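Local coordinates for protein sphingomyelinase C (Streptomyces griseocarneus, PDB 7CNE) that belongs to the endonuclease/exonuclease/phosphatase family and adopts the DNase I-like fold, with two large mixed beta sheets, at residues E53-A58 with P97-V102; P76-S81 with K113-F118; S128-A133 with G148-S153. All blocks are in the same frame, centred on the assembly; numbering follows the deposited sequence.

Interaction 1. Residues E53-A58 with P97-V102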
ATOM      1  N   GLU A  53      -2.270  -1.379  -5.754  1.00 16.48           N
ATOM      2  CA  GLU A  53      -3.112  -1.423  -6.955  1.00 17.70           C
ATOM      3  C   GLU A  53      -2.372  -0.956  -8.209  1.00 17.86           C
ATOM      4  O   GLU A  53      -2.974  -0.428  -9.147  1.00 17.99           O
ATOM      5  CB  GLU A  53      -4.418  -0.647  -6.742  1.00 16.00           C
ATOM      6  CG  GLU A  53      -5.241  -1.261  -5.604  1.00 16.96           C
ATOM      7  CD  GLU A  53      -6.700  -0.824  -5.585  1.00 23.79           C
ATOM      8  OE1 GLU A  53      -7.193  -0.285  -6.599  1.00 23.29           O
ATOM      9  OE2 GLU A  53      -7.356  -1.020  -4.539  1.00 23.07           O
ATOM     10  N   ALA A  54      -1.059  -1.174  -8.249  1.00 15.89           N
ATOM     11  CA  ALA A  54      -0.270  -0.922  -9.455  1.00 18.40           C
ATOM     12  C   ALA A  54      -0.375  -2.134 -10.388  1.00 18.42           C
ATOM     13  O   ALA A  54       0.597  -2.832 -10.673  1.00 19.14           O
ATOM     14  CB  ALA A  54       1.175  -0.615  -9.079  1.00 16.42           C
ATOM     15  N   PHE A  55      -1.607  -2.388 -10.842  1.00 17.26           N
ATOM     16  CA  PHE A  55      -1.952  -3.633 -11.521  1.00 18.68           C
ATOM     17  C   PHE A  55      -1.639  -3.591 -13.012  1.00 21.09           C
ATOM     18  O   PHE A  55      -1.246  -4.611 -13.596  1.00 20.95           O
ATOM     19  CB  PHE A  55      -3.445  -3.930 -11.355  1.00 16.68           C
ATOM     20  CG  PHE A  55      -3.874  -4.243  -9.945  1.00 19.37           C
ATOM     21  CD1 PHE A  55      -3.215  -5.204  -9.195  1.00 17.93           C
ATOM     22  CD2 PHE A  55      -4.973  -3.590  -9.386  1.00 17.75           C
ATOM     23  CE1 PHE A  55      -3.638  -5.505  -7.905  1.00 20.05           C
ATOM     24  CE2 PHE A  55      -5.405  -3.884  -8.092  1.00 16.27           C
ATOM     25  CZ  PHE A  55      -4.741  -4.836  -7.352  1.00 18.95           C
ATOM     26  N   ASP A  56      -1.864  -2.448 -13.655  1.00 19.77           N
ATOM     27  CA  ASP A  56      -1.575  -2.336 -15.076  1.00 19.67           C
ATOM     28  C   ASP A  56      -0.067  -2.349 -15.287  1.00 21.57           C
ATOM     29  O   ASP A  56       0.643  -1.464 -14.792  1.00 20.33           O
ATOM     30  CB  ASP A  56      -2.189  -1.069 -15.653  1.00 21.51           C
ATOM     31  CG  ASP A  56      -1.975  -0.974 -17.141  1.00 23.43           C
ATOM     32  OD1 ASP A  56      -2.632  -1.743 -17.871  1.00 18.97           O
ATOM     33  OD2 ASP A  56      -1.131  -0.164 -17.570  1.00 19.01           O
ATOM     34  N   ASN A  57       0.423  -3.359 -16.011  1.00 21.52           N
ATOM     35  CA  ASN A  57       1.863  -3.561 -16.122  1.00 21.23           C
ATOM     36  C   ASN A  57       2.555  -2.349 -16.734  1.00 23.83           C
ATOM     37  O   ASN A  57       3.619  -1.933 -16.263  1.00 22.32           O
ATOM     38  CB  ASN A  57       2.155  -4.815 -16.950  1.00 23.02           C
ATOM     39  CG  ASN A  57       1.938  -6.097 -16.166  1.00 27.58           C
ATOM     40  OD1 ASN A  57       1.139  -6.141 -15.230  1.00 33.75           O
ATOM     41  ND2 ASN A  57       2.636  -7.150 -16.556  1.00 31.53           N
ATOM     42  N   ALA A  58       1.968  -1.766 -17.781  1.00 24.23           N
ATOM     43  CA  ALA A  58       2.628  -0.664 -18.475  1.00 24.82           C
ATOM     44  C   ALA A  58       2.603   0.609 -17.636  1.00 21.09           C
ATOM     45  O   ALA A  58       3.631   1.276 -17.478  1.00 20.92           O
ATOM     46  CB  ALA A  58       1.982  -0.435 -19.845  1.00 22.02           C
ATOM     47  N   PRO A  97      -3.422 -14.664 -13.522  1.00 26.23           N
ATOM     48  CA  PRO A  97      -2.946 -13.509 -14.299  1.00 28.93           C
ATOM     49  C   PRO A  97      -2.825 -12.227 -13.489  1.00 28.22           C
ATOM     50  O   PRO A  97      -2.066 -11.338 -13.876  1.00 32.93           O
ATOM     51  CB  PRO A  97      -4.011 -13.350 -15.399  1.00 28.48           C
ATOM     52  CG  PRO A  97      -4.994 -14.471 -15.194  1.00 27.17           C
ATOM     53  CD  PRO A  97      -4.826 -14.992 -13.818  1.00 22.34           C
ATOM     54  N   GLU A  98      -3.561 -12.098 -12.387  1.00 26.37           N
ATOM     55  CA  GLU A  98      -3.582 -10.850 -11.629  1.00 31.06           C
ATOM     56  C   GLU A  98      -2.500 -10.870 -10.553  1.00 29.13           C
ATOM     57  O   GLU A  98      -2.456 -11.792  -9.731  1.00 28.67           O
ATOM     58  CB  GLU A  98      -4.950 -10.623 -10.984  1.00 32.57           C
ATOM     59  CG  GLU A  98      -6.004  -9.969 -11.880  1.00 42.23           C
ATOM     60  CD  GLU A  98      -7.403 -10.559 -11.690  1.00 41.59           C
ATOM     61  OE1 GLU A  98      -8.376  -9.846 -11.992  1.00 46.75           O
ATOM     62  OE2 GLU A  98      -7.546 -11.736 -11.268  1.00 45.59           O
ATOM     63  N   ASP A  99      -1.639  -9.853 -10.555  1.00 26.63           N
ATOM     64  CA  ASP A  99      -0.629  -9.735  -9.515  1.00 26.81           C
ATOM     65  C   ASP A  99      -1.220  -9.011  -8.303  1.00 25.21           C
ATOM     66  O   ASP A  99      -2.387  -8.614  -8.291  1.00 19.79           O
ATOM     67  CB  ASP A  99       0.635  -9.053 -10.047  1.00 22.38           C
ATOM     68  CG  ASP A  99       0.407  -7.609 -10.508  1.00 25.94           C
ATOM     69  OD1 ASP A  99      -0.198  -6.804  -9.765  1.00 21.11           O
ATOM     70  OD2 ASP A  99       0.897  -7.256 -11.598  1.00 27.79           O
ATOM     71  N   GLY A 100      -0.407  -8.853  -7.253  1.00 20.73           N
ATOM     72  CA  GLY A 100      -0.858  -8.219  -6.022  1.00 19.75           C
ATOM     73  C   GLY A 100      -0.815  -6.700  -6.009  1.00 20.60           C
ATOM     74  O   GLY A 100      -1.291  -6.093  -5.047  1.00 18.27           O
ATOM     75  N   GLY A 101      -0.240  -6.071  -7.038  1.00 17.82           N
ATOM     76  CA  GLY A 101      -0.295  -4.622  -7.161  1.00 18.59           C
ATOM     77  C   GLY A 101       0.587  -3.825  -6.220  1.00 16.78           C
ATOM     78  O   GLY A 101       0.512  -2.588  -6.232  1.00 15.46           O
ATOM     79  N   VAL A 102       1.432  -4.470  -5.421  1.00 16.45           N
ATOM     80  CA  VAL A 102       2.268  -3.778  -4.441  1.00 14.52           C
ATOM     81  C   VAL A 102       3.695  -3.669  -4.964  1.00 15.84           C
ATOM     82  O   VAL A 102       4.282  -4.666  -5.408  1.00 16.29           O
ATOM     83  CB  VAL A 102       2.237  -4.500  -3.081  1.00 16.77           C
ATOM     84  CG1 VAL A 102       3.259  -3.901  -2.133  1.00 15.94           C
ATOM     85  CG2 VAL A 102       0.837  -4.410  -2.478  1.00 15.28           C
TER
HETATM   86  O   HOH W   1      -2.362  -3.771  -4.434  1.00 17.18           O
HETATM   87  O   HOH W   2       1.801  -4.712 -12.386  1.00 22.78           O
HETATM   88  O   HOH W   3      -2.319  -7.555 -12.171  1.00 31.64           O
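The F55 ring lies obliquely against the D99-G101 backbone. Its CE1 touches D99 O at 3.4 Å and G101 CA at 3.5 Å. The D99 carboxylate meets the same ring at its edge, with OD1 in the ring plane and 3.5 Å from F55 CD1. Ring and carboxylate planes stand 30° apart. CG of D99 sits between its own backbone N and carbonyl carbon (chi1 63°), which lets OD1 also take a weak bond from G101 N. A glycine at 101 suits both its positive phi and the nearness of F55, since a CB there would run into the ring. E53 CA covers one ring face, offset toward the rim.

This is where strand 48-54 of one large sheet of the DNase I-like fold runs out toward helix 57-66. A54, the centre of an inverse gamma turn, gives its N-H to a lone pair of G101 O at 2.9 Å (162° at the hydrogen). Water 1 joins the backbones too, accepting from E53 N and donating to G100 O. The E53 carboxylate points elsewhere, with OE2 bonded to N16 and a bound succinic acid close by. K130 touches F55 as well.

Interaction 2. Residues P76-S81 with K113-F118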
ATOM      1  N   PRO A  76      10.075  -5.438  -7.720  1.00 17.62           N
ATOM      2  CA  PRO A  76       9.004  -5.701  -8.688  1.00 21.07           C
ATOM      3  C   PRO A  76       7.637  -5.474  -8.049  1.00 18.89           C
ATOM      4  O   PRO A  76       7.497  -5.242  -6.842  1.00 16.40           O
ATOM      5  CB  PRO A  76       9.205  -7.176  -9.070  1.00 21.18           C
ATOM      6  CG  PRO A  76      10.612  -7.517  -8.632  1.00 20.58           C
ATOM      7  CD  PRO A  76      10.862  -6.649  -7.423  1.00 18.34           C
ATOM      8  N   VAL A  77       6.604  -5.527  -8.884  1.00 17.91           N
ATOM      9  CA  VAL A  77       5.247  -5.588  -8.363  1.00 19.27           C
ATOM     10  C   VAL A  77       5.008  -6.984  -7.805  1.00 20.21           C
ATOM     11  O   VAL A  77       5.261  -7.984  -8.486  1.00 19.74           O
ATOM     12  CB  VAL A  77       4.225  -5.238  -9.455  1.00 20.37           C
ATOM     13  CG1 VAL A  77       2.804  -5.347  -8.901  1.00 17.68           C
ATOM     14  CG2 VAL A  77       4.484  -3.835  -9.999  1.00 18.78           C
ATOM     15  N   VAL A  78       4.544  -7.057  -6.554  1.00 17.19           N
ATOM     16  CA  VAL A  78       4.343  -8.341  -5.891  1.00 16.97           C
ATOM     17  C   VAL A  78       3.401  -9.205  -6.717  1.00 19.36           C
ATOM     18  O   VAL A  78       2.339  -8.747  -7.159  1.00 17.94           O
ATOM     19  CB  VAL A  78       3.778  -8.136  -4.479  1.00 18.92           C
ATOM     20  CG1 VAL A  78       3.167  -9.440  -3.948  1.00 17.55           C
ATOM     21  CG2 VAL A  78       4.850  -7.605  -3.531  1.00 18.44           C
ATOM     22  N   GLY A  79       3.795 -10.456  -6.937  1.00 18.96           N
ATOM     23  CA  GLY A  79       2.921 -11.440  -7.533  1.00 20.70           C
ATOM     24  C   GLY A  79       2.952 -11.533  -9.044  1.00 23.70           C
ATOM     25  O   GLY A  79       2.221 -12.358  -9.596  1.00 23.56           O
ATOM     26  N   ARG A  80       3.752 -10.702  -9.732  1.00 23.86           N
ATOM     27  CA  ARG A  80       3.895 -10.836 -11.183  1.00 25.72           C
ATOM     28  C   ARG A  80       4.609 -12.131 -11.555  1.00 26.74           C
ATOM     29  O   ARG A  80       4.138 -12.888 -12.414  1.00 29.38           O
ATOM     30  CB  ARG A  80       4.658  -9.642 -11.758  1.00 25.81           C
ATOM     31  CG  ARG A  80       3.796  -8.626 -12.455  1.00 31.16           C
ATOM     32  CD  ARG A  80       4.645  -7.710 -13.305  1.00 31.68           C
ATOM     33  NE  ARG A  80       4.158  -6.340 -13.234  1.00 31.15           N
ATOM     34  CZ  ARG A  80       4.691  -5.318 -13.894  1.00 30.85           C
ATOM     35  NH1 ARG A  80       5.737  -5.504 -14.695  1.00 29.29           N
ATOM     36  NH2 ARG A  80       4.171  -4.108 -13.760  1.00 29.97           N
ATOM     37  N   SER A  81       5.758 -12.390 -10.938  1.00 23.16           N
ATOM     38  CA  SER A  81       6.518 -13.605 -11.201  1.00 27.60           C
ATOM     39  C   SER A  81       7.528 -13.789 -10.076  1.00 26.80           C
ATOM     40  O   SER A  81       7.600 -12.981  -9.145  1.00 22.26           O
ATOM     41  CB  SER A  81       7.211 -13.539 -12.563  1.00 28.25           C
ATOM     42  OG  SER A  81       8.296 -12.632 -12.522  1.00 30.31           O
ATOM     43  N   LYS A 113      15.266  -8.120  -0.822  1.00 18.97           N
ATOM     44  CA  LYS A 113      13.855  -7.953  -1.148  1.00 17.68           C
ATOM     45  C   LYS A 113      13.227  -9.320  -1.398  1.00 20.34           C
ATOM     46  O   LYS A 113      13.777 -10.140  -2.142  1.00 19.11           O
ATOM     47  CB  LYS A 113      13.663  -7.027  -2.359  1.00 18.79           C
ATOM     48  CG  LYS A 113      14.534  -7.340  -3.573  1.00 24.62           C
ATOM     49  CD  LYS A 113      14.276  -6.327  -4.691  1.00 24.14           C
ATOM     50  CE  LYS A 113      15.188  -6.571  -5.887  1.00 29.64           C
ATOM     51  NZ  LYS A 113      16.584  -6.138  -5.567  1.00 29.67           N
ATOM     52  N   GLU A 114      12.098  -9.578  -0.743  1.00 17.66           N
ATOM     53  CA  GLU A 114      11.342 -10.804  -0.966  1.00 16.17           C
ATOM     54  C   GLU A 114       9.865 -10.472  -1.074  1.00 20.19           C
ATOM     55  O   GLU A 114       9.412  -9.404  -0.653  1.00 18.96           O
ATOM     56  CB  GLU A 114      11.496 -11.835   0.168  1.00 21.11           C
ATOM     57  CG  GLU A 114      12.837 -11.890   0.838  1.00 23.59           C
ATOM     58  CD  GLU A 114      12.869 -12.916   1.956  1.00 25.68           C
ATOM     59  OE1 GLU A 114      11.858 -13.637   2.146  1.00 21.54           O
ATOM     60  OE2 GLU A 114      13.916 -13.007   2.632  1.00 28.56           O
ATOM     61  N   GLN A 115       9.109 -11.428  -1.605  1.00 15.50           N
ATOM     62  CA  GLN A 115       7.665 -11.324  -1.641  1.00 17.31           C
ATOM     63  C   GLN A 115       7.081 -12.569  -0.989  1.00 17.92           C
ATOM     64  O   GLN A 115       7.683 -13.647  -1.011  1.00 16.05           O
ATOM     65  CB  GLN A 115       7.143 -11.164  -3.086  1.00 17.37           C
ATOM     66  CG  GLN A 115       7.359 -12.389  -3.952  1.00 19.43           C
ATOM     67  CD  GLN A 115       6.736 -12.256  -5.324  1.00 20.06           C
ATOM     68  OE1 GLN A 115       5.926 -11.361  -5.572  1.00 19.44           O
ATOM     69  NE2 GLN A 115       7.109 -13.154  -6.226  1.00 18.33           N
ATOM     70  N   VAL A 116       5.910 -12.405  -0.394  1.00 17.95           N
ATOM     71  CA  VAL A 116       5.163 -13.510   0.190  1.00 16.84           C
ATOM     72  C   VAL A 116       3.710 -13.307  -0.208  1.00 17.65           C
ATOM     73  O   VAL A 116       3.149 -12.231   0.021  1.00 16.56           O
ATOM     74  CB  VAL A 116       5.320 -13.566   1.725  1.00 19.85           C
ATOM     75  CG1 VAL A 116       4.517 -14.721   2.320  1.00 19.22           C
ATOM     76  CG2 VAL A 116       6.812 -13.648   2.138  1.00 17.92           C
ATOM     77  N   ILE A 117       3.115 -14.317  -0.827  1.00 16.10           N
ATOM     78  CA  ILE A 117       1.700 -14.287  -1.195  1.00 16.05           C
ATOM     79  C   ILE A 117       0.884 -14.768   0.004  1.00 16.84           C
ATOM     80  O   ILE A 117       1.270 -15.721   0.692  1.00 17.50           O
ATOM     81  CB  ILE A 117       1.445 -15.147  -2.453  1.00 17.99           C
ATOM     82  CG1 ILE A 117       2.356 -14.712  -3.612  1.00 21.70           C
ATOM     83  CG2 ILE A 117      -0.054 -15.201  -2.850  1.00 17.86           C
ATOM     84  CD1 ILE A 117       2.496 -13.224  -3.816  1.00 21.86           C
ATOM     85  N   PHE A 118      -0.225 -14.089   0.282  1.00 15.45           N
ATOM     86  CA  PHE A 118      -1.026 -14.399   1.465  1.00 17.75           C
ATOM     87  C   PHE A 118      -1.562 -15.827   1.420  1.00 20.81           C
ATOM     88  O   PHE A 118      -1.986 -16.320   0.371  1.00 17.08           O
ATOM     89  CB  PHE A 118      -2.198 -13.420   1.582  1.00 17.10           C
ATOM     90  CG  PHE A 118      -1.802 -12.063   2.057  1.00 19.79           C
ATOM     91  CD1 PHE A 118      -1.014 -11.919   3.197  1.00 19.37           C
ATOM     92  CD2 PHE A 118      -2.213 -10.925   1.378  1.00 15.16           C
ATOM     93  CE1 PHE A 118      -0.645 -10.664   3.646  1.00 19.20           C
ATOM     94  CE2 PHE A 118      -1.842  -9.663   1.824  1.00 18.23           C
ATOM     95  CZ  PHE A 118      -1.050  -9.535   2.956  1.00 18.71           C
TER
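The Q115 side chain reaches the V77-R80 turn, and its OE1 lies against V78, 3.4 Å from V78 CA and 3.7 Å from V78 CG1. The V78 and Q115 side chains run alongside one another, pointing opposite ways. The end of Q115 grips the turn through both atoms of its amide. OE1 accepts from G79 N at 2.7 Å, with 153° at the hydrogen, and this N-H lies in the plane of the amide carbonyl. NE2 donates to S81 O at 3.0 Å. That second bond is more bent, 134° at the hydrogen, and NE2 stands above the carbonyl plane of S81. NE2 also bonds to T88 OG1, so three hydrogen bonds hold the amide and fix its rotation. CG of Q115 lies between the backbone N and the carbonyl carbon (chi1 67°), and beyond it the chain is extended, which carries the amide across to the loop.

The turn is a type II beta turn from V77 to R80, closed by a weak bond from R80 N to V77 O. G79 takes the third position, where its backbone angles favour glycine. Apolar contact continues along the strand. I117 CD1 packs on V78 CG1 at 3.8 Å and lies 4.1 Å from G79 CA. At the other end, P76 CD and K113 CD approach more loosely, at 4.4 Å.

The contact fastens the loop between strands 73-74 and 87-90 onto strand 110-117. V78 also touches A133 of strand 131-139, the next strand in that sheet. V116 points away from the loop, and both it and E114 pack on F177 of helix 162-180.

Interaction 3. Residues S128-A133 with G148-S153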
ATOM      1  N   SER A 128      -6.113 -13.876  -6.859  1.00 22.06           N
ATOM      2  CA  SER A 128      -4.969 -13.135  -7.361  1.00 22.59           C
ATOM      3  C   SER A 128      -3.795 -13.301  -6.398  1.00 22.53           C
ATOM      4  O   SER A 128      -3.941 -13.823  -5.291  1.00 22.33           O
ATOM      5  CB  SER A 128      -5.338 -11.660  -7.572  1.00 23.86           C
ATOM      6  OG  SER A 128      -5.546 -10.996  -6.345  1.00 29.01           O
ATOM      7  N   ASN A 129      -2.614 -12.870  -6.833  1.00 20.70           N
ATOM      8  CA  ASN A 129      -1.400 -13.057  -6.033  1.00 19.05           C
ATOM      9  C   ASN A 129      -1.202 -11.899  -5.054  1.00 22.35           C
ATOM     10  O   ASN A 129      -0.132 -11.287  -4.990  1.00 18.47           O
ATOM     11  CB  ASN A 129      -0.188 -13.215  -6.944  1.00 19.47           C
ATOM     12  CG  ASN A 129       0.098 -14.660  -7.309  1.00 24.69           C
ATOM     13  OD1 ASN A 129      -0.336 -15.598  -6.622  1.00 20.96           O
ATOM     14  ND2 ASN A 129       0.833 -14.852  -8.404  1.00 22.77           N
ATOM     15  N   LYS A 130      -2.251 -11.588  -4.287  1.00 18.74           N
ATOM     16  CA  LYS A 130      -2.149 -10.573  -3.247  1.00 20.90           C
ATOM     17  C   LYS A 130      -1.180 -11.041  -2.168  1.00 19.61           C
ATOM     18  O   LYS A 130      -1.132 -12.225  -1.824  1.00 18.58           O
ATOM     19  CB  LYS A 130      -3.530 -10.285  -2.646  1.00 24.33           C
ATOM     20  CG  LYS A 130      -4.416  -9.357  -3.493  1.00 24.40           C
ATOM     21  CD  LYS A 130      -3.876  -7.928  -3.446  1.00 28.15           C
ATOM     22  CE  LYS A 130      -4.610  -7.019  -4.417  1.00 29.41           C
ATOM     23  NZ  LYS A 130      -5.858  -6.460  -3.841  1.00 30.28           N
ATOM     24  N   GLY A 131      -0.386 -10.112  -1.642  1.00 18.88           N
ATOM     25  CA  GLY A 131       0.624 -10.496  -0.681  1.00 17.28           C
ATOM     26  C   GLY A 131       1.385  -9.314  -0.132  1.00 18.12           C
ATOM     27  O   GLY A 131       0.853  -8.199  -0.096  1.00 16.03           O
ATOM     28  N   PHE A 132       2.623  -9.532   0.305  1.00 15.08           N
ATOM     29  CA  PHE A 132       3.426  -8.430   0.807  1.00 16.15           C
ATOM     30  C   PHE A 132       4.856  -8.535   0.298  1.00 18.10           C
ATOM     31  O   PHE A 132       5.340  -9.614  -0.062  1.00 16.74           O
ATOM     32  CB  PHE A 132       3.397  -8.332   2.354  1.00 17.15           C
ATOM     33  CG  PHE A 132       3.854  -9.571   3.092  1.00 16.18           C
ATOM     34  CD1 PHE A 132       2.949 -10.571   3.434  1.00 17.25           C
ATOM     35  CD2 PHE A 132       5.168  -9.703   3.511  1.00 18.40           C
ATOM     36  CE1 PHE A 132       3.359 -11.689   4.141  1.00 17.11           C
ATOM     37  CE2 PHE A 132       5.579 -10.832   4.231  1.00 18.99           C
ATOM     38  CZ  PHE A 132       4.665 -11.817   4.542  1.00 18.08           C
ATOM     39  N   ALA A 133       5.504  -7.378   0.222  1.00 14.79           N
ATOM     40  CA  ALA A 133       6.920  -7.283  -0.080  1.00 17.39           C
ATOM     41  C   ALA A 133       7.670  -6.994   1.209  1.00 17.54           C
ATOM     42  O   ALA A 133       7.212  -6.204   2.035  1.00 17.26           O
ATOM     43  CB  ALA A 133       7.196  -6.173  -1.097  1.00 16.40           C
ATOM     44  N   GLY A 148       5.564  -3.897   2.792  1.00 14.94           N
ATOM     45  CA  GLY A 148       4.562  -3.151   2.042  1.00 13.68           C
ATOM     46  C   GLY A 148       3.478  -4.119   1.609  1.00 13.78           C
ATOM     47  O   GLY A 148       3.778  -5.227   1.164  1.00 14.26           O
ATOM     48  N   THR A 149       2.220  -3.712   1.743  1.00 16.42           N
ATOM     49  CA  THR A 149       1.158  -4.664   1.444  1.00 14.76           C
ATOM     50  C   THR A 149      -0.137  -3.941   1.102  1.00 18.32           C
ATOM     51  O   THR A 149      -0.249  -2.711   1.176  1.00 16.68           O
ATOM     52  CB  THR A 149       0.937  -5.641   2.613  1.00 17.07           C
ATOM     53  OG1 THR A 149       0.154  -6.757   2.167  1.00 16.65           O
ATOM     54  CG2 THR A 149       0.211  -4.959   3.770  1.00 17.20           C
ATOM     55  N   HIS A 150      -1.100  -4.752   0.684  1.00 15.18           N
ATOM     56  CA  HIS A 150      -2.480  -4.356   0.441  1.00 14.70           C
ATOM     57  C   HIS A 150      -3.312  -5.516   0.978  1.00 15.24           C
ATOM     58  O   HIS A 150      -3.331  -6.586   0.371  1.00 16.76           O
ATOM     59  CB  HIS A 150      -2.722  -4.127  -1.054  1.00 15.87           C
ATOM     60  CG  HIS A 150      -4.092  -3.626  -1.384  1.00 15.69           C
ATOM     61  ND1 HIS A 150      -4.557  -3.542  -2.681  1.00 16.02           N
ATOM     62  CD2 HIS A 150      -5.093  -3.167  -0.592  1.00 14.65           C
ATOM     63  CE1 HIS A 150      -5.791  -3.068  -2.673  1.00 18.35           C
ATOM     64  NE2 HIS A 150      -6.137  -2.825  -1.420  1.00 17.99           N
ATOM     65  N   ALA A 151      -3.952  -5.329   2.124  1.00 15.56           N
ATOM     66  CA  ALA A 151      -4.626  -6.422   2.813  1.00 15.55           C
ATOM     67  C   ALA A 151      -6.022  -6.676   2.231  1.00 16.61           C
ATOM     68  O   ALA A 151      -6.529  -5.928   1.389  1.00 16.63           O
ATOM     69  CB  ALA A 151      -4.709  -6.135   4.318  1.00 15.90           C
ATOM     70  N   GLN A 152      -6.635  -7.768   2.690  1.00 17.31           N
ATOM     71  CA  GLN A 152      -7.906  -8.248   2.149  1.00 18.21           C
ATOM     72  C   GLN A 152      -8.974  -7.154   2.100  1.00 18.86           C
ATOM     73  O   GLN A 152      -9.247  -6.485   3.098  1.00 18.59           O
ATOM     74  CB  GLN A 152      -8.400  -9.418   3.005  1.00 17.21           C
ATOM     75  CG  GLN A 152      -9.843  -9.859   2.720  1.00 18.71           C
ATOM     76  CD  GLN A 152      -9.956 -10.585   1.407  1.00 21.05           C
ATOM     77  OE1 GLN A 152      -9.183 -11.495   1.142  1.00 21.09           O
ATOM     78  NE2 GLN A 152     -10.914 -10.182   0.566  1.00 21.65           N
ATOM     79  N   SER A 153      -9.604  -6.996   0.940  1.00 19.68           N
ATOM     80  CA  SER A 153     -10.673  -6.018   0.804  1.00 21.87           C
ATOM     81  C   SER A 153     -11.999  -6.598   1.296  1.00 22.83           C
ATOM     82  O   SER A 153     -12.173  -7.813   1.420  1.00 22.52           O
ATOM     83  CB  SER A 153     -10.813  -5.561  -0.652  1.00 22.77           C
ATOM     84  OG  SER A 153     -11.231  -6.640  -1.478  1.00 29.50           O
TER
HETATM   85  O   HOH W   4      -6.903  -6.217  -1.394  1.00 24.55           O
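A133 and G148 exchange two backbone hydrogen bonds, A133 N to G148 O and G148 N to A133 O, each 2.9 Å. They form a hydrogen-bonded antiparallel pair in the beta hairpin of strands 131-139 and 142-150, inside one of the large sheets of the DNase I-like fold. The N-to-C directions of the short segments 131-133 and 148-150 differ by 161°. Nearer the strand ends a side chain takes over: T149 OG1 donates to G131 O at 2.8 Å, from above the carbonyl plane. OG1 is anti to its own backbone N (chi1 -165°), which turns it to the neighbouring strand. H150 N is buried here with no partner in the model.

Packing is close around the same residues. F132 CA makes a CA-H...O contact with G148 O at 3.2 Å. T149 OG1 lies 3.6 Å from F132 CB, while the F132 ring leads away to meet F177 of helix 162-180 edge-to-face.

Beyond the strands, the bent K130 chain brings NZ to 3.4 Å from H150 ND1, oblique to the ring. H150 NE2 bonds to a bound succinic acid, and E53 and Q52 touch this histidine. Water 4 accepts from K130 NZ, donates to A151 O, and sits over the centre of the H150 ring, 3.4 Å above its plane.

The segments of interactions 1 and 2 alternate along the chain, and interaction 3 follows both. Their centres lie 9 to 11 Å apart. Interactions 2 and 3 share a sheet, in which strands 110-117 and 131-139 are neighbours joined by a probable hydrogen bond from F132 N to V116 O. Interaction 1 lies at the end of strand 48-54 in the other large sheet. The loop 97-102 bridges the two: probable backbone bonds link G100 and V102 to V78 of interaction 2, and E98 to N129 of interaction 3. E53 and H150 meet beside the bound succinic acid, so interactions 1 and 3 both border a site between the sheets that may be a pocket.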